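Local atomic coordinates of putative adhesin (Komagataella phaffii, PDB entry 5FX8), a protein that probably acts as a cell-wall adhesion protein that may take part in cell-cell interaction, seen here as its N-terminal part with two cohesin-like domains. Residues Val27-Ser32 with Val48-Glu53; His88-Thr93 with Val108-Lys113; Phe129-Ser134 with Tyr138-Asp143. All coordinates share one frame; numbering follows the deposited sequence.

Interaction 1: residues Val27-Ser32 with Val48-Glu53; sequences VSFVFS and VSIPNE
The ring of F29 reaches across to V48 and I50. V48 brings its CG1 branch to the rim of the ring, near the ring plane, with F29 CE2 and V48 CG1 3.8 Å apart. The two side chains run past each other in opposite directions. V48 CG1 is anti to the backbone N (chi1 -171°), which carries this methyl out toward the ring. I50 makes a looser contact. Its CB points along the gap rather than across it, but the chain bends so that the CD1 methyl lies 4.3 Å from F29 CZ, at an oblique angle to the ring. The backbones stay well apart: the CA atoms of F29 and V48 are 9.6 Å from each other. This is packing across the interior of the first cohesin-like domain, consistent with a beta sandwich. Strand 25-31 lies between strands 4-11 and 101-114, and strand 45-49 pairs with strand 89-94. F92 of that last strand stacks edge-to-face with F29, while I7 touches F29 and I4 touches V48. All three residues that meet here are buried. The far end of 48-53 is different. Beyond I50 the segment turns toward the surface. N52 is exposed, while E53 stays against F129 and its OE2 is hydrogen-bonded to H127 NE2.

Interaction 2: residues His88-Thr93 with Val108-Lys113; sequences HVLTFT and VFFTLK
F92, F110 and L90 bury the most surface between strands 89-94 and 101-114. The two strands face each other across the interior of the first cohesin-like domain, consistent with a beta sandwich, and they meet only through apolar side chains. The CA atoms of L90 and F110 are 11.1 Å apart, so the side chains must span the gap. At the other pair the backbones come somewhat closer, with 9.9 Å between the CA atoms of F92 and V108. F92 fills its part with a ring turned edge-on to V108. V108 CG1 lies in the plane of that ring, 3.8 Å from F92 CE2. V108 points back against F92 from the facing strand. Its CB is also near, 4.1 Å from F92 CE2, so the ring edge rests against both carbons. F92 CG is anti to the carbonyl carbon (chi1 -60°), which sends the ring inward. The rings of F29 and F31 also meet F92, in edge-to-face stacks. F110 makes the second contact, with L90, and its ring forms a further edge-to-face stack with F56. L90 also touches F83, I50 and F29, so it sits among apolar groups from two strands and the loop after strand 45-49. L90 CG lies anti to the backbone N (chi1 -173°), and from there the CD2 branch extends toward F110. L90 CD2 comes in obliquely to the F110 ring, 3.9 Å from F110 CE2.

Interaction 3: residues Phe129-Ser134 with Tyr138-Asp143; sequences FDFETS and YSPSVD
S139 OG donates a hydrogen bond to D130 OD1, at 2.7 Å. It meets the carboxylate oxygen on the anti side, 29° out of the carboxylate plane. This bond lies on the exposed side of a beta hairpin made of strands 126-132 and 137-144. F131 and Y138 are an antiparallel hydrogen-bonded pair. F131 N gives a nearly straight bond to Y138 O, 2.8 Å long with 170° at the hydrogen. Y138 N returns one to F131 O, also 2.8 Å. The ladder then changes, because P140 has no N-H to give. F129 N still bonds to P140 O at 3.0 Å, but F129 O receives a CA-H...O contact from S139 CA instead, at 3.1 Å. The buried side of the hairpin carries F129, F131 and Y138. The proline ring lies at the edge of the F131 ring, with P140 CG 3.8 Å from F131 CE1, and the proline stands roughly perpendicular to the F131 side chain. F129 extends its ring to V142, where F129 CE2 is 4.0 Å from V142 CB. I7 and V9 of strand 4-11 and L54 of strand 54-55 pack on these groups, so the hairpin covers part of the domain's interior. Toward the turn, T133 OG1 is hydrogen-bonded to Q136 O. The T133 CG2 methyl is anti to the carbonyl carbon and sits at the edge of the Y138 ring, 4.0 Å from Y138 CE1.

Interactions 1 and 2 belong to one core. Their centres are about 6 Å apart, and their strands pair two by two: 25-31 with 101-114, and 45-49 with 89-94. Probable backbone hydrogen bonds join F29 N to V108 O and V48 O to L90 N. Interaction 3 borders the 48-53 side of interaction 1. Its centre is about 7 Å from that of interaction 1. S49 N probably hydrogen-bonds to E132 O, at 3.0 Å, and P51 packs on the F131 ring. Interactions 2 and 3 do not touch; their centres are about 13 Å apart and their nearest atoms about 6 Å. Interaction 1 therefore lies between the other two. The three contacts follow one another along the chain.

Interaction 1: residues Val27-Ser32 with Val48-Glu53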
ATOM      1  N   VAL C  27      61.731   8.061 -26.728  1.00 19.95           N
ATOM      2  CA  VAL C  27      62.804   7.275 -27.335  1.00 19.67           C
ATOM      3  C   VAL C  27      64.131   7.952 -27.010  1.00 18.40           C
ATOM      4  O   VAL C  27      64.443   8.995 -27.582  1.00 18.01           O
ATOM      5  CB  VAL C  27      62.622   7.143 -28.848  1.00 18.11           C
ATOM      6  CG1 VAL C  27      63.743   6.346 -29.423  1.00 20.85           C
ATOM      7  CG2 VAL C  27      61.340   6.475 -29.153  1.00 19.61           C
ATOM      8  N   SER C  28      64.933   7.350 -26.132  1.00 19.92           N
ATOM      9  CA  SER C  28      66.134   7.965 -25.571  1.00 18.80           C
ATOM     10  C   SER C  28      67.409   7.350 -26.135  1.00 21.14           C
ATOM     11  O   SER C  28      67.595   6.135 -26.092  1.00 19.95           O
ATOM     12  CB  SER C  28      66.147   7.826 -24.055  1.00 18.45           C
ATOM     13  OG  SER C  28      65.054   8.509 -23.496  1.00 21.80           O
ATOM     14  N   PHE C  29      68.309   8.196 -26.614  1.00 25.97           N
ATOM     15  CA  PHE C  29      69.588   7.756 -27.166  1.00 21.34           C
ATOM     16  C   PHE C  29      70.670   8.125 -26.164  1.00 19.90           C
ATOM     17  O   PHE C  29      71.006   9.295 -26.017  1.00 25.93           O
ATOM     18  CB  PHE C  29      69.841   8.386 -28.536  1.00 19.23           C
ATOM     19  CG  PHE C  29      68.840   7.987 -29.570  1.00 20.17           C
ATOM     20  CD1 PHE C  29      67.668   8.707 -29.734  1.00 19.89           C
ATOM     21  CD2 PHE C  29      69.043   6.869 -30.349  1.00 21.34           C
ATOM     22  CE1 PHE C  29      66.730   8.340 -30.665  1.00 17.02           C
ATOM     23  CE2 PHE C  29      68.122   6.500 -31.294  1.00 20.39           C
ATOM     24  CZ  PHE C  29      66.957   7.242 -31.450  1.00 21.57           C
ATOM     25  N   VAL C  30      71.175   7.145 -25.458  1.00 22.21           N
ATOM     26  CA  VAL C  30      72.157   7.365 -24.412  1.00 23.75           C
ATOM     27  C   VAL C  30      73.540   7.391 -25.040  1.00 26.21           C
ATOM     28  O   VAL C  30      73.877   6.517 -25.842  1.00 27.66           O
ATOM     29  CB  VAL C  30      72.056   6.273 -23.336  1.00 24.60           C
ATOM     30  CG1 VAL C  30      73.085   6.477 -22.230  1.00 24.73           C
ATOM     31  CG2 VAL C  30      70.678   6.273 -22.766  1.00 22.63           C
ATOM     32  N   PHE C  31      74.334   8.394 -24.673  1.00 27.78           N
ATOM     33  CA  PHE C  31      75.696   8.569 -25.156  1.00 27.26           C
ATOM     34  C   PHE C  31      76.647   8.498 -23.978  1.00 30.69           C
ATOM     35  O   PHE C  31      76.467   9.211 -22.992  1.00 30.84           O
ATOM     36  CB  PHE C  31      75.868   9.899 -25.876  1.00 25.94           C
ATOM     37  CG  PHE C  31      75.126   9.997 -27.177  1.00 26.11           C
ATOM     38  CD1 PHE C  31      73.797  10.341 -27.208  1.00 22.91           C
ATOM     39  CD2 PHE C  31      75.773   9.782 -28.369  1.00 27.50           C
ATOM     40  CE1 PHE C  31      73.133  10.450 -28.380  1.00 21.42           C
ATOM     41  CE2 PHE C  31      75.110   9.894 -29.544  1.00 24.27           C
ATOM     42  CZ  PHE C  31      73.779  10.226 -29.545  1.00 24.51           C
ATOM     43  N   SER C  32      77.655   7.640 -24.085  1.00 34.48           N
ATOM     44  CA  SER C  32      78.632   7.468 -23.023  1.00 37.59           C
ATOM     45  C   SER C  32      79.968   7.057 -23.620  1.00 40.15           C
ATOM     46  O   SER C  32      80.050   6.591 -24.753  1.00 39.78           O
ATOM     47  CB  SER C  32      78.183   6.428 -21.997  1.00 40.43           C
ATOM     48  OG  SER C  32      79.184   6.212 -21.023  1.00 40.34           O
ATOM     49  N   VAL C  48      71.003   5.952 -37.085  1.00 22.35           N
ATOM     50  CA  VAL C  48      70.175   5.017 -36.325  1.00 26.00           C
ATOM     51  C   VAL C  48      68.814   4.939 -36.988  1.00 24.52           C
ATOM     52  O   VAL C  48      68.150   5.961 -37.177  1.00 23.71           O
ATOM     53  CB  VAL C  48      69.986   5.413 -34.847  1.00 24.27           C
ATOM     54  CG1 VAL C  48      69.313   4.283 -34.122  1.00 24.64           C
ATOM     55  CG2 VAL C  48      71.277   5.712 -34.176  1.00 24.33           C
ATOM     56  N   SER C  49      68.389   3.737 -37.326  1.00 26.68           N
ATOM     57  CA  SER C  49      67.099   3.590 -37.968  1.00 23.73           C
ATOM     58  C   SER C  49      66.027   3.520 -36.898  1.00 23.85           C
ATOM     59  O   SER C  49      66.237   2.956 -35.827  1.00 27.04           O
ATOM     60  CB  SER C  49      67.069   2.348 -38.839  1.00 24.14           C
ATOM     61  OG  SER C  49      67.190   1.203 -38.031  1.00 28.30           O
ATOM     62  N   ILE C  50      64.904   4.161 -37.166  1.00 23.90           N
ATOM     63  CA  ILE C  50      63.745   4.138 -36.285  1.00 25.22           C
ATOM     64  C   ILE C  50      62.741   3.165 -36.891  1.00 24.52           C
ATOM     65  O   ILE C  50      62.464   3.258 -38.090  1.00 28.90           O
ATOM     66  CB  ILE C  50      63.129   5.545 -36.126  1.00 31.63           C
ATOM     67  CG1 ILE C  50      63.819   6.350 -35.023  1.00 23.81           C
ATOM     68  CG2 ILE C  50      61.647   5.464 -35.807  1.00 26.24           C
ATOM     69  CD1 ILE C  50      65.213   6.735 -35.323  1.00 21.74           C
ATOM     70  N   PRO C  51      62.213   2.214 -36.127  1.00 25.85           N
ATOM     71  CA  PRO C  51      61.245   1.266 -36.690  1.00 26.19           C
ATOM     72  C   PRO C  51      59.993   1.963 -37.186  1.00 24.21           C
ATOM     73  O   PRO C  51      59.536   2.938 -36.604  1.00 27.31           O
ATOM     74  CB  PRO C  51      60.934   0.341 -35.512  1.00 27.18           C
ATOM     75  CG  PRO C  51      61.333   1.090 -34.319  1.00 25.62           C
ATOM     76  CD  PRO C  51      62.488   1.936 -34.712  1.00 25.56           C
ATOM     77  N   ASN C  52      59.422   1.436 -38.266  1.00 27.65           N
ATOM     78  CA  ASN C  52      58.298   2.107 -38.918  1.00 28.18           C
ATOM     79  C   ASN C  52      57.104   2.321 -37.997  1.00 27.44           C
ATOM     80  O   ASN C  52      56.257   3.159 -38.300  1.00 27.40           O
ATOM     81  CB  ASN C  52      57.863   1.315 -40.140  1.00 29.54           C
ATOM     82  CG  ASN C  52      58.994   1.103 -41.099  1.00 35.83           C
ATOM     83  OD1 ASN C  52      59.850   1.971 -41.238  1.00 39.90           O
ATOM     84  ND2 ASN C  52      59.032  -0.055 -41.750  1.00 33.19           N
ATOM     85  N   GLU C  53      57.005   1.586 -36.891  1.00 26.08           N
ATOM     86  CA  GLU C  53      55.839   1.738 -36.043  1.00 27.09           C
ATOM     87  C   GLU C  53      55.886   3.035 -35.248  1.00 28.16           C
ATOM     88  O   GLU C  53      54.838   3.493 -34.784  1.00 26.60           O
ATOM     89  CB  GLU C  53      55.691   0.529 -35.110  1.00 27.96           C
ATOM     90  CG  GLU C  53      56.936   0.143 -34.359  1.00 27.42           C
ATOM     91  CD  GLU C  53      57.742  -0.896 -35.071  1.00 26.78           C
ATOM     92  OE1 GLU C  53      57.801  -0.869 -36.313  1.00 27.20           O
ATOM     93  OE2 GLU C  53      58.302  -1.760 -34.379  1.00 29.50           O
TER

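Interaction 2: residues His88-Thr93 with Val108-Lys113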
ATOM      1  N   HIS C  88      63.772   6.329 -42.896  1.00 25.40           N
ATOM      2  CA  HIS C  88      63.538   6.117 -41.468  1.00 25.25           C
ATOM      3  C   HIS C  88      64.848   6.018 -40.695  1.00 22.87           C
ATOM      4  O   HIS C  88      64.991   5.224 -39.771  1.00 23.96           O
ATOM      5  CB  HIS C  88      62.633   4.911 -41.221  1.00 23.73           C
ATOM      6  CG  HIS C  88      61.244   5.117 -41.731  1.00 25.80           C
ATOM      7  ND1 HIS C  88      60.190   5.450 -40.910  1.00 31.17           N
ATOM      8  CD2 HIS C  88      60.746   5.091 -42.989  1.00 27.41           C
ATOM      9  CE1 HIS C  88      59.097   5.602 -41.638  1.00 30.93           C
ATOM     10  NE2 HIS C  88      59.406   5.383 -42.903  1.00 32.47           N
ATOM     11  N   VAL C  89      65.792   6.883 -41.036  1.00 23.53           N
ATOM     12  CA  VAL C  89      67.114   6.877 -40.433  1.00 24.48           C
ATOM     13  C   VAL C  89      67.345   8.210 -39.750  1.00 22.62           C
ATOM     14  O   VAL C  89      67.191   9.266 -40.370  1.00 25.66           O
ATOM     15  CB  VAL C  89      68.206   6.615 -41.480  1.00 23.08           C
ATOM     16  CG1 VAL C  89      69.576   6.870 -40.868  1.00 23.30           C
ATOM     17  CG2 VAL C  89      68.072   5.201 -42.023  1.00 21.61           C
ATOM     18  N   LEU C  90      67.730   8.163 -38.490  1.00 21.63           N
ATOM     19  CA  LEU C  90      68.060   9.369 -37.753  1.00 22.42           C
ATOM     20  C   LEU C  90      69.571   9.556 -37.789  1.00 23.67           C
ATOM     21  O   LEU C  90      70.312   8.632 -37.455  1.00 27.84           O
ATOM     22  CB  LEU C  90      67.550   9.269 -36.317  1.00 22.32           C
ATOM     23  CG  LEU C  90      67.669  10.508 -35.437  1.00 23.05           C
ATOM     24  CD1 LEU C  90      66.844  11.631 -36.013  1.00 23.17           C
ATOM     25  CD2 LEU C  90      67.260  10.236 -34.014  1.00 19.78           C
ATOM     26  N   THR C  91      70.031  10.732 -38.208  1.00 20.52           N
ATOM     27  CA  THR C  91      71.459  10.994 -38.314  1.00 22.51           C
ATOM     28  C   THR C  91      71.890  11.986 -37.247  1.00 22.87           C
ATOM     29  O   THR C  91      71.363  13.091 -37.176  1.00 24.18           O
ATOM     30  CB  THR C  91      71.826  11.539 -39.690  1.00 26.22           C
ATOM     31  OG1 THR C  91      71.312  10.679 -40.708  1.00 24.27           O
ATOM     32  CG2 THR C  91      73.324  11.620 -39.815  1.00 25.57           C
ATOM     33  N   PHE C  92      72.859  11.609 -36.437  1.00 24.72           N
ATOM     34  CA  PHE C  92      73.465  12.556 -35.519  1.00 23.21           C
ATOM     35  C   PHE C  92      74.744  13.064 -36.165  1.00 28.13           C
ATOM     36  O   PHE C  92      75.542  12.273 -36.668  1.00 29.40           O
ATOM     37  CB  PHE C  92      73.767  11.906 -34.172  1.00 22.82           C
ATOM     38  CG  PHE C  92      72.557  11.363 -33.463  1.00 23.97           C
ATOM     39  CD1 PHE C  92      71.972  10.176 -33.849  1.00 24.67           C
ATOM     40  CD2 PHE C  92      72.040  12.012 -32.379  1.00 21.21           C
ATOM     41  CE1 PHE C  92      70.877   9.681 -33.187  1.00 21.60           C
ATOM     42  CE2 PHE C  92      70.964  11.517 -31.725  1.00 21.44           C
ATOM     43  CZ  PHE C  92      70.377  10.353 -32.129  1.00 21.84           C
ATOM     44  N   THR C  93      74.923  14.375 -36.183  1.00 29.04           N
ATOM     45  CA  THR C  93      76.072  14.995 -36.825  1.00 29.88           C
ATOM     46  C   THR C  93      76.757  15.934 -35.847  1.00 32.40           C
ATOM     47  O   THR C  93      76.215  16.986 -35.516  1.00 33.30           O
ATOM     48  CB  THR C  93      75.642  15.740 -38.071  1.00 29.84           C
ATOM     49  OG1 THR C  93      75.028  14.817 -38.968  1.00 27.69           O
ATOM     50  CG2 THR C  93      76.826  16.371 -38.723  1.00 30.41           C
ATOM     51  N   VAL C 108      70.008  12.000 -25.722  1.00 19.01           N
ATOM     52  CA  VAL C 108      69.111  12.647 -26.666  1.00 19.21           C
ATOM     53  C   VAL C 108      67.831  11.830 -26.714  1.00 19.04           C
ATOM     54  O   VAL C 108      67.865  10.615 -26.930  1.00 19.18           O
ATOM     55  CB  VAL C 108      69.750  12.778 -28.062  1.00 20.61           C
ATOM     56  CG1 VAL C 108      68.683  13.002 -29.132  1.00 18.74           C
ATOM     57  CG2 VAL C 108      70.745  13.919 -28.090  1.00 19.94           C
ATOM     58  N   PHE C 109      66.703  12.482 -26.489  1.00 18.88           N
ATOM     59  CA  PHE C 109      65.426  11.800 -26.585  1.00 17.08           C
ATOM     60  C   PHE C 109      64.466  12.586 -27.459  1.00 17.16           C
ATOM     61  O   PHE C 109      64.564  13.806 -27.596  1.00 18.48           O
ATOM     62  CB  PHE C 109      64.815  11.545 -25.207  1.00 18.59           C
ATOM     63  CG  PHE C 109      64.236  12.750 -24.551  1.00 17.63           C
ATOM     64  CD1 PHE C 109      62.945  13.150 -24.826  1.00 15.88           C
ATOM     65  CD2 PHE C 109      64.957  13.439 -23.599  1.00 18.95           C
ATOM     66  CE1 PHE C 109      62.411  14.238 -24.220  1.00 17.72           C
ATOM     67  CE2 PHE C 109      64.416  14.527 -22.980  1.00 18.36           C
ATOM     68  CZ  PHE C 109      63.141  14.925 -23.291  1.00 18.01           C
ATOM     69  N   PHE C 110      63.557  11.859 -28.069  1.00 16.68           N
ATOM     70  CA  PHE C 110      62.418  12.425 -28.756  1.00 16.44           C
ATOM     71  C   PHE C 110      61.166  11.682 -28.315  1.00 16.88           C
ATOM     72  O   PHE C 110      61.234  10.524 -27.899  1.00 17.54           O
ATOM     73  CB  PHE C 110      62.556  12.314 -30.257  1.00 15.09           C
ATOM     74  CG  PHE C 110      63.725  13.033 -30.816  1.00 17.50           C
ATOM     75  CD1 PHE C 110      63.639  14.378 -31.135  1.00 20.43           C
ATOM     76  CD2 PHE C 110      64.907  12.363 -31.071  1.00 17.43           C
ATOM     77  CE1 PHE C 110      64.722  15.045 -31.697  1.00 21.05           C
ATOM     78  CE2 PHE C 110      65.991  13.022 -31.625  1.00 17.38           C
ATOM     79  CZ  PHE C 110      65.900  14.362 -31.933  1.00 18.42           C
ATOM     80  N   THR C 111      60.019  12.360 -28.399  1.00 18.02           N
ATOM     81  CA  THR C 111      58.736  11.749 -28.089  1.00 17.74           C
ATOM     82  C   THR C 111      58.050  11.387 -29.399  1.00 18.02           C
ATOM     83  O   THR C 111      57.784  12.251 -30.236  1.00 13.93           O
ATOM     84  CB  THR C 111      57.845  12.656 -27.230  1.00 16.20           C
ATOM     85  OG1 THR C 111      57.503  13.840 -27.951  1.00 17.68           O
ATOM     86  CG2 THR C 111      58.529  13.043 -25.956  1.00 14.26           C
ATOM     87  N   LEU C 112      57.756  10.111 -29.565  1.00 22.63           N
ATOM     88  CA  LEU C 112      57.123   9.607 -30.768  1.00 20.66           C
ATOM     89  C   LEU C 112      55.772   9.003 -30.414  1.00 21.06           C
ATOM     90  O   LEU C 112      55.506   8.650 -29.266  1.00 20.50           O
ATOM     91  CB  LEU C 112      58.007   8.555 -31.452  1.00 18.72           C
ATOM     92  CG  LEU C 112      59.446   8.992 -31.687  1.00 18.19           C
ATOM     93  CD1 LEU C 112      60.248   7.908 -32.348  1.00 20.86           C
ATOM     94  CD2 LEU C 112      59.439  10.184 -32.566  1.00 20.49           C
ATOM     95  N   LYS C 113      54.914   8.902 -31.415  1.00 21.82           N
ATOM     96  CA  LYS C 113      53.650   8.194 -31.325  1.00 18.68           C
ATOM     97  C   LYS C 113      53.713   6.929 -32.171  1.00 23.47           C
ATOM     98  O   LYS C 113      54.496   6.828 -33.117  1.00 25.81           O
ATOM     99  CB  LYS C 113      52.496   9.066 -31.810  1.00 18.87           C
ATOM    100  CG  LYS C 113      52.176  10.256 -30.946  1.00 20.84           C
ATOM    101  CD  LYS C 113      51.748   9.852 -29.543  1.00 25.74           C
ATOM    102  CE  LYS C 113      50.791  10.871 -28.933  1.00 26.03           C
ATOM    103  NZ  LYS C 113      49.496  10.950 -29.700  1.00 33.96           N
TER

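Interaction 3: residues Phe129-Ser134 with Tyr138-Asp143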
ATOM      1  N   PHE C 129      60.923  -2.868 -30.112  1.00 31.15           N
ATOM      2  CA  PHE C 129      61.256  -1.939 -31.184  1.00 28.74           C
ATOM      3  C   PHE C 129      62.695  -2.191 -31.580  1.00 27.68           C
ATOM      4  O   PHE C 129      63.569  -2.251 -30.716  1.00 27.68           O
ATOM      5  CB  PHE C 129      61.106  -0.481 -30.749  1.00 28.00           C
ATOM      6  CG  PHE C 129      59.778  -0.127 -30.169  1.00 26.29           C
ATOM      7  CD1 PHE C 129      58.721   0.200 -30.988  1.00 27.45           C
ATOM      8  CD2 PHE C 129      59.606  -0.060 -28.810  1.00 25.76           C
ATOM      9  CE1 PHE C 129      57.527   0.555 -30.464  1.00 25.84           C
ATOM     10  CE2 PHE C 129      58.412   0.295 -28.285  1.00 26.31           C
ATOM     11  CZ  PHE C 129      57.373   0.605 -29.110  1.00 27.00           C
ATOM     12  N   ASP C 130      62.942  -2.345 -32.870  1.00 28.28           N
ATOM     13  CA  ASP C 130      64.282  -2.635 -33.370  1.00 28.00           C
ATOM     14  C   ASP C 130      64.918  -1.362 -33.924  1.00 26.58           C
ATOM     15  O   ASP C 130      64.480  -0.837 -34.950  1.00 27.15           O
ATOM     16  CB  ASP C 130      64.228  -3.724 -34.438  1.00 29.36           C
ATOM     17  CG  ASP C 130      63.832  -5.061 -33.881  1.00 31.88           C
ATOM     18  OD1 ASP C 130      64.069  -5.289 -32.681  1.00 31.29           O
ATOM     19  OD2 ASP C 130      63.279  -5.883 -34.640  1.00 42.74           O
ATOM     20  N   PHE C 131      65.953  -0.872 -33.255  1.00 25.84           N
ATOM     21  CA  PHE C 131      66.789   0.209 -33.772  1.00 27.80           C
ATOM     22  C   PHE C 131      68.099  -0.383 -34.298  1.00 28.63           C
ATOM     23  O   PHE C 131      68.817  -1.072 -33.565  1.00 27.93           O
ATOM     24  CB  PHE C 131      67.059   1.257 -32.691  1.00 26.23           C
ATOM     25  CG  PHE C 131      65.812   1.867 -32.119  1.00 26.62           C
ATOM     26  CD1 PHE C 131      65.185   1.291 -31.030  1.00 26.02           C
ATOM     27  CD2 PHE C 131      65.257   2.998 -32.678  1.00 24.40           C
ATOM     28  CE1 PHE C 131      64.048   1.820 -30.518  1.00 24.29           C
ATOM     29  CE2 PHE C 131      64.118   3.533 -32.161  1.00 24.20           C
ATOM     30  CZ  PHE C 131      63.508   2.937 -31.080  1.00 24.58           C
ATOM     31  N   GLU C 132      68.400  -0.131 -35.567  1.00 30.15           N
ATOM     32  CA  GLU C 132      69.608  -0.643 -36.199  1.00 31.59           C
ATOM     33  C   GLU C 132      70.661   0.453 -36.296  1.00 30.58           C
ATOM     34  O   GLU C 132      70.393   1.541 -36.816  1.00 29.40           O
ATOM     35  CB  GLU C 132      69.297  -1.220 -37.576  1.00 36.40           C
ATOM     36  CG  GLU C 132      68.490  -2.502 -37.493  1.00 46.65           C
ATOM     37  CD  GLU C 132      68.742  -3.448 -38.645  1.00 57.75           C
ATOM     38  OE1 GLU C 132      69.628  -3.156 -39.478  1.00 60.11           O
ATOM     39  OE2 GLU C 132      68.048  -4.485 -38.722  1.00 63.45           O
ATOM     40  N   THR C 133      71.842   0.178 -35.753  1.00 31.17           N
ATOM     41  CA  THR C 133      73.006   0.989 -36.058  1.00 31.63           C
ATOM     42  C   THR C 133      73.887   0.233 -37.038  1.00 33.03           C
ATOM     43  O   THR C 133      73.389  -0.561 -37.844  1.00 33.68           O
ATOM     44  CB  THR C 133      73.792   1.333 -34.803  1.00 32.93           C
ATOM     45  OG1 THR C 133      74.386   0.147 -34.279  1.00 33.17           O
ATOM     46  CG2 THR C 133      72.876   1.938 -33.768  1.00 31.75           C
ATOM     47  N   SER C 134      75.193   0.467 -36.978  1.00 38.90           N
ATOM     48  CA  SER C 134      76.089  -0.183 -37.925  1.00 33.91           C
ATOM     49  C   SER C 134      76.672  -1.453 -37.348  1.00 33.61           C
ATOM     50  O   SER C 134      76.854  -2.437 -38.065  1.00 34.31           O
ATOM     51  CB  SER C 134      77.204   0.775 -38.351  1.00 32.92           C
ATOM     52  OG  SER C 134      77.823   1.388 -37.237  1.00 33.27           O
ATOM     53  N   TYR C 138      69.580  -2.530 -31.257  1.00 29.97           N
ATOM     54  CA  TYR C 138      69.003  -2.302 -29.943  1.00 28.29           C
ATOM     55  C   TYR C 138      67.516  -2.618 -29.995  1.00 26.31           C
ATOM     56  O   TYR C 138      66.805  -2.128 -30.874  1.00 24.76           O
ATOM     57  CB  TYR C 138      69.215  -0.864 -29.499  1.00 28.67           C
ATOM     58  CG  TYR C 138      70.628  -0.472 -29.256  1.00 28.08           C
ATOM     59  CD1 TYR C 138      71.418   0.013 -30.282  1.00 31.41           C
ATOM     60  CD2 TYR C 138      71.174  -0.553 -27.992  1.00 30.97           C
ATOM     61  CE1 TYR C 138      72.712   0.394 -30.053  1.00 32.75           C
ATOM     62  CE2 TYR C 138      72.457  -0.176 -27.752  1.00 30.44           C
ATOM     63  CZ  TYR C 138      73.222   0.297 -28.779  1.00 32.72           C
ATOM     64  OH  TYR C 138      74.516   0.672 -28.531  1.00 44.57           O
ATOM     65  N   SER C 139      67.045  -3.419 -29.046  1.00 27.70           N
ATOM     66  CA  SER C 139      65.663  -3.901 -29.046  1.00 27.86           C
ATOM     67  C   SER C 139      64.994  -3.723 -27.695  1.00 32.10           C
ATOM     68  O   SER C 139      64.648  -4.707 -27.034  1.00 31.00           O
ATOM     69  CB  SER C 139      65.610  -5.365 -29.457  1.00 25.85           C
ATOM     70  OG  SER C 139      65.984  -5.474 -30.799  1.00 27.39           O
ATOM     71  N   PRO C 140      64.753  -2.483 -27.274  1.00 29.50           N
ATOM     72  CA  PRO C 140      63.953  -2.265 -26.067  1.00 26.37           C
ATOM     73  C   PRO C 140      62.541  -2.788 -26.241  1.00 27.48           C
ATOM     74  O   PRO C 140      62.015  -2.912 -27.348  1.00 25.49           O
ATOM     75  CB  PRO C 140      63.955  -0.746 -25.911  1.00 25.85           C
ATOM     76  CG  PRO C 140      64.143  -0.251 -27.292  1.00 24.83           C
ATOM     77  CD  PRO C 140      65.090  -1.212 -27.934  1.00 26.03           C
ATOM     78  N   SER C 141      61.911  -3.066 -25.108  1.00 29.44           N
ATOM     79  CA  SER C 141      60.609  -3.709 -25.103  1.00 29.34           C
ATOM     80  C   SER C 141      59.609  -2.907 -24.286  1.00 28.03           C
ATOM     81  O   SER C 141      59.956  -2.327 -23.259  1.00 28.82           O
ATOM     82  CB  SER C 141      60.721  -5.117 -24.558  1.00 31.03           C
ATOM     83  OG  SER C 141      59.874  -5.969 -25.288  1.00 38.35           O
ATOM     84  N   VAL C 142      58.362  -2.902 -24.745  1.00 30.71           N
ATOM     85  CA  VAL C 142      57.262  -2.216 -24.080  1.00 31.41           C
ATOM     86  C   VAL C 142      56.009  -3.093 -24.124  1.00 32.08           C
ATOM     87  O   VAL C 142      55.717  -3.726 -25.142  1.00 32.86           O
ATOM     88  CB  VAL C 142      57.022  -0.844 -24.740  1.00 33.11           C
ATOM     89  CG1 VAL C 142      55.587  -0.414 -24.600  1.00 30.35           C
ATOM     90  CG2 VAL C 142      57.937   0.177 -24.114  1.00 30.24           C
ATOM     91  N   ASP C 143      55.258  -3.116 -23.025  1.00 33.91           N
ATOM     92  CA  ASP C 143      54.007  -3.868 -22.943  1.00 35.30           C
ATOM     93  C   ASP C 143      52.823  -2.987 -23.337  1.00 33.07           C
ATOM     94  O   ASP C 143      52.523  -2.005 -22.652  1.00 32.79           O
ATOM     95  CB  ASP C 143      53.812  -4.405 -21.527  1.00 39.61           C
ATOM     96  CG  ASP C 143      52.779  -5.512 -21.456  1.00 42.70           C
ATOM     97  OD1 ASP C 143      52.633  -6.261 -22.443  1.00 47.51           O
ATOM     98  OD2 ASP C 143      52.133  -5.650 -20.399  1.00 40.68           O
TER